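Local coordinates for protein bacteriocin (Brevibacillus sp. SKDU10, PDB 6LWZ) that probably kills competing bacteria as a secreted, disulfide-bonded antimicrobial peptide of the defensin-like laterosporulin family, at residues 11-16 against 29-34; 22-27 against 45-50; 2-7 against 39-44. All coordinates share one frame; numbering follows the deposited sequence.

Interaction 1 of 3, residues 11-16 against 29-34; sequences DRFIVK and KQVYVA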
loop_
_atom_site.group_PDB
_atom_site.type_symbol
_atom_site.label_atom_id
_atom_site.label_comp_id
_atom_site.label_asym_id
_atom_site.label_seq_id
_atom_site.Cartn_x
_atom_site.Cartn_y
_atom_site.Cartn_z
ATOM N N ASP A 11 -3.203 -0.629 -13.890
ATOM C CA ASP A 11 -4.606 -0.930 -14.116
ATOM C C ASP A 11 -5.443 -0.343 -12.987
ATOM O O ASP A 11 -6.371 0.416 -13.235
ATOM C CB ASP A 11 -4.818 -2.441 -14.225
ATOM C CG ASP A 11 -6.216 -2.810 -14.705
ATOM O OD1 ASP A 11 -6.911 -1.951 -15.291
ATOM O OD2 ASP A 11 -6.624 -3.971 -14.489
ATOM N N ARG A 12 -5.108 -0.697 -11.751
ATOM C CA ARG A 12 -5.750 -0.101 -10.576
ATOM C C ARG A 12 -4.851 -0.189 -9.344
ATOM O O ARG A 12 -3.780 -0.790 -9.382
ATOM C CB ARG A 12 -7.121 -0.743 -10.300
ATOM C CG ARG A 12 -7.089 -2.246 -10.049
ATOM C CD ARG A 12 -8.351 -2.928 -10.555
ATOM N NE ARG A 12 -8.501 -2.783 -12.005
ATOM C CZ ARG A 12 -9.568 -3.154 -12.714
ATOM N NH1 ARG A 12 -10.626 -3.708 -12.132
ATOM N NH2 ARG A 12 -9.574 -2.962 -14.028
ATOM N N PHE A 13 -5.290 0.454 -8.271
ATOM C CA PHE A 13 -4.648 0.346 -6.974
ATOM C C PHE A 13 -5.516 -0.504 -6.058
ATOM O O PHE A 13 -6.738 -0.379 -6.072
ATOM C CB PHE A 13 -4.459 1.731 -6.363
ATOM C CG PHE A 13 -3.374 2.530 -7.014
ATOM C CD1 PHE A 13 -3.627 3.249 -8.174
ATOM C CD2 PHE A 13 -2.094 2.564 -6.468
ATOM C CE1 PHE A 13 -2.623 3.993 -8.778
ATOM C CE2 PHE A 13 -1.084 3.305 -7.062
ATOM C CZ PHE A 13 -1.346 4.018 -8.222
ATOM N N ILE A 14 -4.880 -1.379 -5.284
ATOM C CA ILE A 14 -5.565 -2.139 -4.238
ATOM C C ILE A 14 -5.072 -1.724 -2.845
ATOM O O ILE A 14 -3.883 -1.807 -2.537
ATOM C CB ILE A 14 -5.395 -3.659 -4.423
ATOM C CG1 ILE A 14 -5.965 -4.095 -5.769
ATOM C CG2 ILE A 14 -6.113 -4.414 -3.316
ATOM C CD1 ILE A 14 -4.937 -4.142 -6.864
ATOM N N VAL A 15 -6.018 -1.307 -2.008
ATOM C CA VAL A 15 -5.745 -0.770 -0.679
ATOM C C VAL A 15 -6.128 -1.796 0.375
ATOM O O VAL A 15 -7.281 -2.199 0.452
ATOM C CB VAL A 15 -6.565 0.509 -0.431
ATOM C CG1 VAL A 15 -6.405 0.998 1.000
ATOM C CG2 VAL A 15 -6.161 1.596 -1.409
ATOM N N LYS A 16 -5.149 -2.211 1.175
ATOM C CA LYS A 16 -5.353 -3.195 2.232
ATOM C C LYS A 16 -5.070 -2.558 3.585
ATOM O O LYS A 16 -3.940 -2.172 3.872
ATOM C CB LYS A 16 -4.440 -4.401 2.013
ATOM C CG LYS A 16 -4.873 -5.293 0.860
ATOM C CD LYS A 16 -3.689 -5.945 0.162
ATOM C CE LYS A 16 -4.141 -6.858 -0.969
ATOM N NZ LYS A 16 -3.005 -7.403 -1.767
ATOM N N LYS A 29 -2.365 1.503 6.027
ATOM C CA LYS A 29 -2.856 0.713 4.903
ATOM C C LYS A 29 -1.686 0.398 3.998
ATOM O O LYS A 29 -0.883 1.281 3.702
ATOM C CB LYS A 29 -3.906 1.487 4.107
ATOM C CG LYS A 29 -5.090 1.952 4.934
ATOM C CD LYS A 29 -6.051 2.794 4.113
ATOM C CE LYS A 29 -7.052 3.498 5.008
ATOM N NZ LYS A 29 -8.085 4.208 4.218
ATOM N N GLN A 30 -1.578 -0.857 3.581
ATOM C CA GLN A 30 -0.609 -1.238 2.568
ATOM C C GLN A 30 -1.249 -1.024 1.206
ATOM O O GLN A 30 -2.349 -1.508 0.964
ATOM C CB GLN A 30 -0.187 -2.699 2.724
ATOM C CG GLN A 30 0.602 -2.999 3.989
ATOM C CD GLN A 30 2.014 -2.449 3.958
ATOM O OE1 GLN A 30 2.225 -1.241 3.817
ATOM N NE2 GLN A 30 2.994 -3.335 4.110
ATOM N N VAL A 31 -0.554 -0.295 0.336
ATOM C CA VAL A 31 -1.052 0.044 -0.988
ATOM C C VAL A 31 -0.275 -0.741 -2.038
ATOM O O VAL A 31 0.957 -0.721 -2.060
ATOM C CB VAL A 31 -0.921 1.558 -1.275
ATOM C CG1 VAL A 31 -1.481 1.917 -2.650
ATOM C CG2 VAL A 31 -1.627 2.365 -0.204
ATOM N N TYR A 32 -1.012 -1.420 -2.908
ATOM C CA TYR A 32 -0.438 -2.167 -4.021
ATOM C C TYR A 32 -0.962 -1.598 -5.328
ATOM O O TYR A 32 -2.040 -0.996 -5.368
ATOM C CB TYR A 32 -0.823 -3.646 -3.920
ATOM C CG TYR A 32 -0.002 -4.437 -2.927
ATOM C CD1 TYR A 32 -0.157 -4.245 -1.560
ATOM C CD2 TYR A 32 0.923 -5.388 -3.358
ATOM C CE1 TYR A 32 0.592 -4.968 -0.643
ATOM C CE2 TYR A 32 1.681 -6.120 -2.453
ATOM C CZ TYR A 32 1.515 -5.907 -1.094
ATOM O OH TYR A 32 2.261 -6.623 -0.184
ATOM N N VAL A 33 -0.184 -1.788 -6.389
ATOM C CA VAL A 33 -0.618 -1.473 -7.751
ATOM C C VAL A 33 -0.884 -2.780 -8.477
ATOM O O VAL A 33 -0.078 -3.713 -8.406
ATOM C CB VAL A 33 0.422 -0.646 -8.564
ATOM C CG1 VAL A 33 0.888 0.562 -7.779
ATOM C CG2 VAL A 33 1.625 -1.484 -8.969
ATOM N N ALA A 34 -2.028 -2.858 -9.147
ATOM C CA ALA A 34 -2.300 -3.943 -10.072
ATOM C C ALA A 34 -1.969 -3.410 -11.447
ATOM O O ALA A 34 -2.560 -2.434 -11.896
ATOM C CB ALA A 34 -3.746 -4.374 -9.995
#
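Residues 11-16 and 29-34 pair as antiparallel strands of a beta hairpin, their axes approaching to 4.5 Å, with N-to-C directions 157° apart and with Arg12, Ile14 and Lys16 in hydrogen-bonded pairs with Ala34, Tyr32 and Gln30. A classic beta bulge opens the pairing: the N-H groups of Asp11 and Arg12 both point to the carbonyl oxygen of Ala34, Asp11 N at 2.8 Å and Arg12 N at 3.1 Å from Ala34 O, both donors in the carbonyl plane.

Side chains alternate between the two faces of the sheet. On one, Phe13 and Val33 lie side by side and point the same way; CG1 of Val33, anti to its own carbonyl carbon (chi1 -50°), reaches CE2 of Phe13 at 3.5 Å, and CG1 of Val31 meets CD2 of the same ring. Further along this face CG1 of Val15 rests on the aliphatic CD of Lys29. On the other face, CD1 of Ile14 presses on CB of Ala34 at 3.4 Å, tighter than ordinary van der Waals contact, and both side chains also touch His40 of the third strand. The amide oxygen of Gln30 turns away to Thr45 on that strand. Lys16 ends in a cation-pi contact: its NZ hangs over one face of the Tyr32 ring, 4.4 Å from the centroid and 14° off the ring normal.

Interaction 2 of 3, residues 22-27 against 45-50; sequences GVEKKY and TEWGGP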
loop_
_atom_site.group_PDB
_atom_site.type_symbol
_atom_site.label_atom_id
_atom_site.label_comp_id
_atom_site.label_asym_id
_atom_site.label_seq_id
_atom_site.Cartn_x
_atom_site.Cartn_y
_atom_site.Cartn_z
ATOM N N GLY A 22 2.960 -1.861 14.441
ATOM C CA GLY A 22 3.679 -2.278 15.640
ATOM C C GLY A 22 4.826 -1.364 16.031
ATOM O O GLY A 22 5.143 -1.244 17.208
ATOM N N VAL A 23 5.462 -0.753 15.031
ATOM C CA VAL A 23 6.567 0.197 15.224
ATOM C C VAL A 23 6.087 1.646 15.351
ATOM O O VAL A 23 6.343 2.311 16.351
ATOM C CB VAL A 23 7.553 0.131 14.038
ATOM C CG1 VAL A 23 8.631 1.200 14.160
ATOM C CG2 VAL A 23 8.163 -1.254 13.928
ATOM N N GLU A 24 5.414 2.132 14.313
ATOM C CA GLU A 24 4.946 3.521 14.246
ATOM C C GLU A 24 3.691 3.778 15.096
ATOM O O GLU A 24 3.369 4.929 15.376
ATOM C CB GLU A 24 4.685 3.912 12.792
ATOM C CG GLU A 24 5.929 3.871 11.915
ATOM C CD GLU A 24 6.815 5.095 12.074
ATOM O OE1 GLU A 24 8.050 4.943 12.085
ATOM O OE2 GLU A 24 6.285 6.214 12.181
ATOM N N LYS A 25 2.993 2.714 15.501
ATOM C CA LYS A 25 1.812 2.834 16.376
ATOM C C LYS A 25 0.808 3.863 15.843
ATOM O O LYS A 25 0.341 4.757 16.559
ATOM C CB LYS A 25 2.239 3.137 17.813
ATOM C CG LYS A 25 3.246 2.125 18.343
ATOM C CD LYS A 25 3.190 1.982 19.857
ATOM C CE LYS A 25 3.724 3.215 20.572
ATOM N NZ LYS A 25 4.401 2.858 21.855
ATOM N N LYS A 26 0.516 3.714 14.554
ATOM C CA LYS A 26 -0.492 4.485 13.841
ATOM C C LYS A 26 -1.230 3.483 12.979
ATOM O O LYS A 26 -0.657 2.477 12.538
ATOM C CB LYS A 26 0.141 5.545 12.931
ATOM C CG LYS A 26 0.574 6.832 13.624
ATOM C CD LYS A 26 1.201 7.827 12.648
ATOM C CE LYS A 26 2.598 7.404 12.225
ATOM N NZ LYS A 26 3.197 8.345 11.245
ATOM N N TYR A 27 -2.502 3.753 12.730
ATOM C CA TYR A 27 -3.239 2.977 11.748
ATOM C C TYR A 27 -2.531 3.102 10.412
ATOM O O TYR A 27 -1.974 4.157 10.105
ATOM C CB TYR A 27 -4.673 3.480 11.643
ATOM C CG TYR A 27 -5.489 3.157 12.865
ATOM C CD1 TYR A 27 -5.694 1.838 13.244
ATOM C CD2 TYR A 27 -6.053 4.163 13.648
ATOM C CE1 TYR A 27 -6.437 1.521 14.366
ATOM C CE2 TYR A 27 -6.799 3.854 14.779
ATOM C CZ TYR A 27 -6.990 2.528 15.132
ATOM O OH TYR A 27 -7.729 2.189 16.252
ATOM N N THR A 45 3.035 2.568 1.923
ATOM C CA THR A 45 2.233 2.538 3.138
ATOM C C THR A 45 1.568 3.896 3.308
ATOM O O THR A 45 2.223 4.927 3.147
ATOM C CB THR A 45 3.117 2.260 4.375
ATOM O OG1 THR A 45 3.604 0.910 4.329
ATOM C CG2 THR A 45 2.337 2.483 5.685
ATOM N N GLU A 46 0.281 3.883 3.650
ATOM C CA GLU A 46 -0.503 5.095 3.899
ATOM C C GLU A 46 -0.812 5.185 5.391
ATOM O O GLU A 46 -1.364 4.247 5.958
ATOM C CB GLU A 46 -1.807 5.034 3.093
ATOM C CG GLU A 46 -2.807 6.147 3.371
ATOM C CD GLU A 46 -2.321 7.521 2.948
ATOM O OE1 GLU A 46 -1.350 7.617 2.159
ATOM O OE2 GLU A 46 -2.923 8.520 3.400
ATOM N N TRP A 47 -0.471 6.301 6.027
ATOM C CA TRP A 47 -0.607 6.423 7.480
ATOM C C TRP A 47 -1.946 7.009 7.895
ATOM O O TRP A 47 -2.467 7.913 7.251
ATOM C CB TRP A 47 0.510 7.279 8.066
ATOM C CG TRP A 47 1.870 6.694 7.902
ATOM C CD1 TRP A 47 2.903 7.219 7.187
ATOM C CD2 TRP A 47 2.352 5.466 8.463
ATOM N NE1 TRP A 47 3.997 6.394 7.262
ATOM C CE2 TRP A 47 3.687 5.312 8.043
ATOM C CE3 TRP A 47 1.782 4.482 9.282
ATOM C CZ2 TRP A 47 4.468 4.211 8.409
ATOM C CZ3 TRP A 47 2.557 3.385 9.645
ATOM C CH2 TRP A 47 3.885 3.259 9.205
ATOM N N GLY A 48 -2.484 6.485 8.989
ATOM C CA GLY A 48 -3.727 6.968 9.574
ATOM C C GLY A 48 -3.483 7.645 10.909
ATOM O O GLY A 48 -2.398 8.180 11.169
ATOM N N GLY A 49 -4.492 7.605 11.771
ATOM C CA GLY A 49 -4.428 8.292 13.057
ATOM C C GLY A 49 -3.515 7.611 14.058
ATOM O O GLY A 49 -2.929 6.559 13.761
ATOM N N PRO A 50 -3.381 8.208 15.254
ATOM C CA PRO A 50 -2.629 7.548 16.301
ATOM C C PRO A 50 -3.365 6.313 16.796
ATOM O O PRO A 50 -4.566 6.139 16.554
ATOM C CB PRO A 50 -2.507 8.607 17.392
ATOM C CG PRO A 50 -3.633 9.530 17.163
ATOM C CD PRO A 50 -3.965 9.479 15.704
#
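The Trp47 indole is flanked on both faces: NZ of Lys26 lies over one and CG2 of Thr45 over the opposite one, each offset toward the rim, while the carbonyl oxygen of Tyr27 meets the ring edge in plane. Lys26 makes a cation-pi contact, its NZ 4.1 Å from the centroid of the five-membered ring and 15° off the normal. The lysine chain crosses the indole at about a right angle, its bend at chi3 (-74°) turning CE aside before the ammonium. Glu24 meets the six-membered ring with its aliphatic part, CG lying 3.4 Å from CH2 of Trp47. Its carboxylate makes a long salt bridge to the same lysine, Glu24 OE2 standing 3.9 Å from Lys26 NZ.

Two backbone bonds join the segments, Tyr27 N to Gly49 O at 3.0 Å and Gly48 N to Tyr27 O at 2.6 Å, the latter donor well above the carbonyl plane. His21 packs edge-to-face with Trp47, and Tyr28 touches it too. The contact thus lies at the open end of the hairpin of strands 26-35 and 40-48, away from its connecting turn, where the chain turns a corner at Gly49.

Interaction 3 of 3, residues 2-7 against 39-44; sequences CVNQCP and QHLYCR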
loop_
_atom_site.group_PDB
_atom_site.type_symbol
_atom_site.label_atom_id
_atom_site.label_comp_id
_atom_site.label_asym_id
_atom_site.label_seq_id
_atom_site.Cartn_x
_atom_site.Cartn_y
_atom_site.Cartn_z
ATOM N N CYS A 2 6.024 5.492 -5.268
ATOM C CA CYS A 2 5.709 4.074 -5.412
ATOM C C CYS A 2 6.995 3.263 -5.615
ATOM O O CYS A 2 7.868 3.662 -6.386
ATOM C CB CYS A 2 4.770 3.881 -6.600
ATOM S SG CYS A 2 3.741 2.405 -6.497
ATOM N N VAL A 3 7.103 2.122 -4.935
ATOM C CA VAL A 3 8.344 1.337 -4.927
ATOM C C VAL A 3 8.542 0.536 -6.210
ATOM O O VAL A 3 9.539 0.713 -6.913
ATOM C CB VAL A 3 8.394 0.385 -3.717
ATOM C CG1 VAL A 3 9.615 -0.523 -3.788
ATOM C CG2 VAL A 3 8.420 1.188 -2.431
ATOM N N ASN A 4 7.611 -0.371 -6.483
ATOM C CA ASN A 4 7.580 -1.105 -7.737
ATOM C C ASN A 4 6.617 -0.336 -8.620
ATOM O O ASN A 4 5.731 0.354 -8.109
ATOM C CB ASN A 4 7.066 -2.533 -7.522
ATOM C CG ASN A 4 7.942 -3.349 -6.581
ATOM O OD1 ASN A 4 7.655 -3.462 -5.391
ATOM N ND2 ASN A 4 9.002 -3.930 -7.112
ATOM N N GLN A 5 6.788 -0.428 -9.934
ATOM C CA GLN A 5 5.830 0.171 -10.865
ATOM C C GLN A 5 5.620 -0.702 -12.096
ATOM O O GLN A 5 6.320 -1.694 -12.305
ATOM C CB GLN A 5 6.236 1.608 -11.241
ATOM C CG GLN A 5 5.740 2.656 -10.245
ATOM C CD GLN A 5 5.847 4.090 -10.746
ATOM O OE1 GLN A 5 6.272 4.345 -11.877
ATOM N NE2 GLN A 5 5.471 5.040 -9.893
ATOM N N CYS A 6 4.619 -0.329 -12.886
ATOM C CA CYS A 6 4.190 -1.115 -14.033
ATOM C C CYS A 6 5.012 -0.798 -15.274
ATOM O O CYS A 6 5.427 0.347 -15.464
ATOM C CB CYS A 6 2.711 -0.856 -14.294
ATOM S SG CYS A 6 1.721 -1.197 -12.826
ATOM N N PRO A 7 5.249 -1.812 -16.126
ATOM C CA PRO A 7 6.074 -1.621 -17.326
ATOM C C PRO A 7 5.573 -0.515 -18.265
ATOM O O PRO A 7 6.370 0.288 -18.758
ATOM C CB PRO A 7 6.006 -2.985 -18.026
ATOM C CG PRO A 7 5.644 -3.958 -16.959
ATOM C CD PRO A 7 4.785 -3.207 -15.993
ATOM N N GLN A 39 0.831 -8.512 -12.196
ATOM C CA GLN A 39 -0.279 -8.235 -11.313
ATOM C C GLN A 39 0.167 -7.388 -10.163
ATOM O O GLN A 39 0.703 -6.345 -10.376
ATOM C CB GLN A 39 -1.136 -9.439 -10.925
ATOM C CG GLN A 39 -1.921 -10.130 -12.044
ATOM C CD GLN A 39 -3.008 -9.274 -12.685
ATOM O OE1 GLN A 39 -4.084 -9.139 -12.140
ATOM N NE2 GLN A 39 -2.729 -8.702 -13.842
ATOM N N HIS A 40 0.020 -7.882 -8.961
ATOM C CA HIS A 40 0.270 -7.103 -7.776
ATOM C C HIS A 40 1.629 -6.827 -7.241
ATOM O O HIS A 40 2.334 -7.719 -6.860
ATOM C CB HIS A 40 -0.547 -7.689 -6.662
ATOM C CG HIS A 40 -1.986 -7.717 -6.973
ATOM N ND1 HIS A 40 -2.459 -8.066 -8.211
ATOM C CD2 HIS A 40 -3.055 -7.395 -6.231
ATOM C CE1 HIS A 40 -3.764 -7.949 -8.218
ATOM N NE2 HIS A 40 -4.149 -7.564 -7.021
ATOM N N LEU A 41 1.951 -5.556 -7.145
ATOM C CA LEU A 41 3.242 -5.137 -6.578
ATOM C C LEU A 41 2.989 -4.117 -5.474
ATOM O O LEU A 41 2.138 -3.242 -5.629
ATOM C CB LEU A 41 4.112 -4.540 -7.680
ATOM C CG LEU A 41 4.507 -5.508 -8.783
ATOM C CD1 LEU A 41 5.348 -4.816 -9.828
ATOM C CD2 LEU A 41 5.211 -6.729 -8.237
ATOM N N TYR A 42 3.759 -4.259 -4.409
ATOM C CA TYR A 42 3.690 -3.345 -3.254
ATOM C C TYR A 42 4.095 -1.944 -3.700
ATOM O O TYR A 42 5.129 -1.778 -4.297
ATOM C CB TYR A 42 4.681 -3.797 -2.193
ATOM C CG TYR A 42 4.795 -2.819 -1.069
ATOM C CD1 TYR A 42 3.769 -2.689 -0.165
ATOM C CD2 TYR A 42 5.905 -2.024 -0.925
ATOM C CE1 TYR A 42 3.840 -1.792 0.875
ATOM C CE2 TYR A 42 6.001 -1.125 0.110
ATOM C CZ TYR A 42 4.963 -1.010 1.005
ATOM O OH TYR A 42 5.026 -0.134 2.024
ATOM N N CYS A 43 3.257 -0.977 -3.374
ATOM C CA CYS A 43 3.523 0.420 -3.755
ATOM C C CYS A 43 4.051 1.198 -2.559
ATOM O O CYS A 43 5.179 1.626 -2.625
ATOM C CB CYS A 43 2.261 1.110 -4.261
ATOM S SG CYS A 43 2.544 2.683 -5.104
ATOM N N ARG A 44 3.248 1.335 -1.517
ATOM C CA ARG A 44 3.591 2.197 -0.396
ATOM C C ARG A 44 2.665 1.979 0.793
ATOM O O ARG A 44 1.660 1.285 0.693
ATOM C CB ARG A 44 3.557 3.673 -0.840
ATOM C CG ARG A 44 2.284 4.080 -1.573
ATOM C CD ARG A 44 2.193 5.575 -1.823
ATOM N NE ARG A 44 1.486 6.265 -0.742
ATOM C CZ ARG A 44 2.018 7.155 0.097
ATOM N NH1 ARG A 44 3.301 7.516 0.016
ATOM N NH2 ARG A 44 1.246 7.702 1.032
#
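Cys2 and Cys43 are covalently joined, their SG atoms 1.9 Å apart, and this disulfide forms the tight part of the contact between the N-terminal segment 2-7 and strand 40-44. Both sulfurs stand anti to their own backbone N (chi1 -155° at Cys2 and -167° at Cys43), and the CB-SG-SG-CB torsion of -144° is far from the roughly right-angled twist usual for a disulfide. A backbone hydrogen bond lies beside it: Val3 N donates to Cys43 O at 3.0 Å, arriving in the carbonyl plane on a lone pair. The same oxygen is approached by CG2 of Val3 at 3.3 Å. The bridge is packed from the central strand as well, since Val33 touches both Cys2 and Cys43. A second close contact is made by Asn4, which crosses Leu41 at about a right angle, their CB atoms 3.6 Å apart, with CD1 of Leu41 also lying against the asparagine CB.

Elsewhere the packing is looser and more exposed. CG2 of Val3 comes only to 4.2 Å from CE2 of the Tyr42 ring, obliquely, and the hydroxyl of that tyrosine is engaged instead with Thr45 farther along the strand. Gln5 offers little more than its carbonyl oxygen, 4.1 Å from CD1 of Leu41, and its CB points away from the strand.

The segment 2-7 has no regular secondary structure, and Cys6, which makes no close contact with residues 39-44, is bonded to Cys35 at the end of the central strand. Opposite Val31 of that strand, Cys43 and Arg44 form a classic beta bulge. A three-stranded antiparallel sheet cross-linked by three disulfides is characteristic of defensin-like peptides, the clan to which this laterosporulin family belongs.

The three contacts share one antiparallel sheet with strand 26-35 at its centre. Interaction 1 pairs that strand with 10-20, and interaction 2 joins its beginning to the end of strand 40-48. Interaction 3 ties the N-terminal segment to the opposite half of strand 40-48, its centre about 8 Å from that of interaction 1 and about 21 Å from that of interaction 2. Cross-strand bonds connect them: Val31 O lies 2.7 Å from Cys43 N, linking interactions 1 and 3, while Gln30 OE1 lies 2.6 Å from Thr45 OG1, linking 1 and 2. The Cys20-Cys51 disulfide complements the bridges Cys2-Cys43 and Cys6-Cys35.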